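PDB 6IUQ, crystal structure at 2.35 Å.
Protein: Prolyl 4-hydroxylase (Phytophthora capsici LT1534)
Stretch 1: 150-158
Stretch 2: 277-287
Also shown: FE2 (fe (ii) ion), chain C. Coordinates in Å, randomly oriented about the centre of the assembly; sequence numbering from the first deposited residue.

Stretch 1 (150-158) GGCFPCHYD
Stretch 2 277-287: EEYYESLMECM

An irregular segment laid along one side of a helix and fixed to it by a disulfide, two bridging waters and a cysteine-on-tyrosine packing illustrates how a loop without regular structure can be held in place. In this prolyl 4-hydroxylase, stretch 2 is helical throughout (phi/psi near -62/-42), with i to i-4 bonds such as Ser282 N to Glu278 O at 3.0 Å. Cys152 to Tyr157 are extended, and this part of stretch 1 runs antiparallel to the helix: Cys152 CA lies 4.3 Å from Cys286 CA, Pro154 CA 5.4 Å from Ser282 CA, and Cys155 CA 5.5 Å from Tyr279 CA.

The covalent anchor joins Cys152 SG to Cys286 SG at 2.0 Å with chi3 of 76°; Cys152 is t, Cys286 m. Just before it, Gly151 adopts phi/psi of 130/-164, where a CB would jam against the preceding carbonyl and crowd Phe153 CZ.

Beyond the disulfide, water gives Phe153 N and Cys155 N an acceptor and links them to the helix. One water accepts from Phe153 N (2.7 Å) and donates to Ser282 O (3.0 Å) and Glu285 OE1 (3.1 Å); a second accepts from Cys155 N (2.7 Å) and donates weakly to Tyr279 O (3.3 Å). The direct hydrogen bond, Ser282 OG to Phe153 O at 3.4 Å, is itself weak.

The CA-to-CB bond of Cys155 (-63/135, chi1 m) points toward the helix. Its CB sits 3.6 Å from the centroid of the Tyr279 ring (chi1 -85°, chi2 81°), directly on the ring normal, a CH-pi contact; its SG, 4.5 Å from that centroid, also lies over the face and comes 3.7 Å from Glu278 O.

At the next residue the CA-to-CB bond points away: His156 (chi1 p, chi2 -58°) donates from ND1 to Pro154 O at 2.8 Å, while its NE2 and Asp158 OD1 each bind FE2 at 2.4 Å.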

# COMPACT_ATOMS: atom_id res chain seq x y z
N GLY A 150 5.55 18.13 -5.47
CA GLY A 150 6.23 17.16 -6.31
C GLY A 150 7.06 16.29 -5.37
O GLY A 150 6.66 16.12 -4.21
N GLY A 151 8.19 15.75 -5.83
CA GLY A 151 9.02 14.87 -5.01
C GLY A 151 9.42 13.55 -5.66
O GLY A 151 9.31 13.39 -6.89
N CYS A 152 9.87 12.59 -4.85
CA CYS A 152 10.31 11.28 -5.37
C CYS A 152 9.43 10.11 -4.87
O CYS A 152 9.36 9.85 -3.68
CB CYS A 152 11.77 11.01 -4.98
SG CYS A 152 12.45 9.42 -5.59
N PHE A 153 8.78 9.42 -5.80
CA PHE A 153 7.90 8.30 -5.46
C PHE A 153 8.15 7.10 -6.38
O PHE A 153 7.45 6.92 -7.38
CB PHE A 153 6.43 8.71 -5.55
CG PHE A 153 6.14 10.06 -4.96
CD1 PHE A 153 5.90 10.20 -3.60
CD2 PHE A 153 6.08 11.18 -5.77
CE1 PHE A 153 5.61 11.45 -3.06
CE2 PHE A 153 5.79 12.43 -5.24
CZ PHE A 153 5.56 12.56 -3.88
N PRO A 154 9.14 6.29 -6.06
CA PRO A 154 9.40 5.20 -7.01
C PRO A 154 8.32 4.12 -7.00
O PRO A 154 7.55 4.01 -6.03
CB PRO A 154 10.76 4.65 -6.55
CG PRO A 154 10.95 5.15 -5.18
CD PRO A 154 10.18 6.42 -5.03
N CYS A 155 8.23 3.37 -8.10
CA CYS A 155 7.41 2.16 -8.13
C CYS A 155 7.97 1.19 -7.14
O CYS A 155 9.19 1.02 -7.09
CB CYS A 155 7.40 1.52 -9.52
SG CYS A 155 6.64 2.51 -10.80
N HIS A 156 7.12 0.55 -6.33
CA HIS A 156 7.65 -0.38 -5.35
C HIS A 156 6.59 -1.34 -4.84
O HIS A 156 5.40 -1.13 -5.06
CB HIS A 156 8.24 0.39 -4.12
CG HIS A 156 7.23 1.25 -3.40
ND1 HIS A 156 6.54 2.25 -4.03
CD2 HIS A 156 6.75 1.21 -2.14
CE1 HIS A 156 5.73 2.85 -3.18
NE2 HIS A 156 5.83 2.22 -2.02
N TYR A 157 7.05 -2.37 -4.14
CA TYR A 157 6.20 -3.22 -3.29
C TYR A 157 6.45 -2.82 -1.83
O TYR A 157 7.58 -2.54 -1.46
CB TYR A 157 6.51 -4.70 -3.52
CG TYR A 157 6.17 -5.21 -4.92
CD1 TYR A 157 7.01 -4.96 -6.00
CD2 TYR A 157 5.02 -5.95 -5.14
CE1 TYR A 157 6.69 -5.44 -7.28
CE2 TYR A 157 4.70 -6.42 -6.40
CZ TYR A 157 5.53 -6.16 -7.47
OH TYR A 157 5.20 -6.64 -8.71
N ASP A 158 5.39 -2.77 -1.01
CA ASP A 158 5.53 -2.43 0.41
C ASP A 158 6.38 -3.44 1.17
O ASP A 158 7.06 -3.08 2.14
CB ASP A 158 4.15 -2.30 1.06
CG ASP A 158 3.62 -0.95 0.88
OD1 ASP A 158 4.34 -0.16 0.24
OD2 ASP A 158 2.55 -0.62 1.38
N GLU A 277 9.07 1.12 -18.16
CA GLU A 277 8.66 2.47 -18.53
C GLU A 277 8.13 3.21 -17.31
O GLU A 277 8.50 4.36 -17.06
CB GLU A 277 7.60 2.44 -19.64
CG GLU A 277 8.05 1.77 -20.94
CD GLU A 277 8.19 0.25 -20.81
OE1 GLU A 277 7.63 -0.35 -19.85
OE2 GLU A 277 8.89 -0.35 -21.65
N GLU A 278 7.27 2.54 -16.54
CA GLU A 278 6.70 3.13 -15.33
C GLU A 278 7.76 3.41 -14.25
O GLU A 278 7.78 4.50 -13.67
CB GLU A 278 5.61 2.23 -14.75
CG GLU A 278 4.30 2.26 -15.51
CD GLU A 278 4.28 1.38 -16.75
OE1 GLU A 278 5.13 0.48 -16.90
OE2 GLU A 278 3.39 1.58 -17.60
N TYR A 279 8.62 2.45 -13.97
CA TYR A 279 9.75 2.67 -13.07
C TYR A 279 10.63 3.84 -13.52
O TYR A 279 10.98 4.72 -12.73
CB TYR A 279 10.61 1.42 -12.96
CG TYR A 279 10.18 0.36 -11.96
CD1 TYR A 279 9.18 -0.55 -12.26
CD2 TYR A 279 10.83 0.23 -10.75
CE1 TYR A 279 8.81 -1.56 -11.35
CE2 TYR A 279 10.49 -0.78 -9.83
CZ TYR A 279 9.47 -1.67 -10.15
OH TYR A 279 9.12 -2.66 -9.26
N TYR A 280 10.98 3.86 -14.80
CA TYR A 280 11.83 4.92 -15.34
C TYR A 280 11.15 6.29 -15.25
O TYR A 280 11.77 7.27 -14.81
CB TYR A 280 12.24 4.61 -16.79
CG TYR A 280 13.24 5.59 -17.37
CD1 TYR A 280 14.60 5.44 -17.15
CD2 TYR A 280 12.82 6.68 -18.15
CE1 TYR A 280 15.53 6.33 -17.69
CE2 TYR A 280 13.73 7.57 -18.69
CZ TYR A 280 15.08 7.39 -18.45
OH TYR A 280 15.99 8.28 -18.96
N GLU A 281 9.88 6.38 -15.63
CA GLU A 281 9.20 7.66 -15.53
C GLU A 281 9.14 8.17 -14.09
O GLU A 281 9.35 9.36 -13.85
CB GLU A 281 7.79 7.59 -16.09
CG GLU A 281 7.36 8.89 -16.78
CD GLU A 281 8.36 9.36 -17.86
OE1 GLU A 281 8.92 8.50 -18.58
OE2 GLU A 281 8.57 10.58 -18.00
N SER A 282 8.91 7.28 -13.13
CA SER A 282 8.92 7.70 -11.73
C SER A 282 10.29 8.25 -11.38
O SER A 282 10.39 9.26 -10.70
CB SER A 282 8.55 6.56 -10.78
OG SER A 282 7.15 6.36 -10.76
N LEU A 283 11.35 7.62 -11.87
CA LEU A 283 12.70 8.10 -11.55
C LEU A 283 12.98 9.46 -12.20
O LEU A 283 13.75 10.25 -11.67
CB LEU A 283 13.76 7.08 -11.95
CG LEU A 283 13.85 5.82 -11.07
CD1 LEU A 283 14.38 4.63 -11.84
CD2 LEU A 283 14.69 6.07 -9.84
N MSE A 284 12.34 9.75 -13.35
CA MSE A 284 12.47 11.06 -13.98
C MSE A 284 11.91 12.18 -13.09
O MSE A 284 12.51 13.25 -13.00
CB MSE A 284 11.78 11.09 -15.35
CG MSE A 284 12.48 10.23 -16.40
SE MSE A 284 14.44 10.48 -16.44
CE MSE A 284 15.09 8.98 -15.35
N GLU A 285 10.77 11.93 -12.44
CA GLU A 285 10.20 12.86 -11.46
C GLU A 285 11.16 13.06 -10.27
O GLU A 285 11.36 14.18 -9.82
CB GLU A 285 8.84 12.37 -10.97
CG GLU A 285 7.72 12.41 -12.01
CD GLU A 285 6.52 11.52 -11.62
OE1 GLU A 285 6.46 11.07 -10.45
OE2 GLU A 285 5.66 11.28 -12.49
N CYS A 286 11.75 11.97 -9.79
CA CYS A 286 12.79 12.04 -8.76
C CYS A 286 13.95 12.94 -9.20
O CYS A 286 14.49 13.71 -8.39
CB CYS A 286 13.33 10.65 -8.42
SG CYS A 286 12.13 9.54 -7.61
N MSE A 287 14.34 12.83 -10.48
CA MSE A 287 15.40 13.67 -11.03
C MSE A 287 14.94 15.11 -11.11
O MSE A 287 15.69 16.03 -10.81
CB MSE A 287 15.82 13.19 -12.42
CG MSE A 287 16.34 11.77 -12.45
SE MSE A 287 18.13 11.65 -11.73
CE MSE A 287 19.11 12.16 -13.34
FE FE2 C . 4.00 2.09 -0.56
O HOH W 1 8.52 9.81 -8.44
O HOH W 2 10.39 3.51 -9.72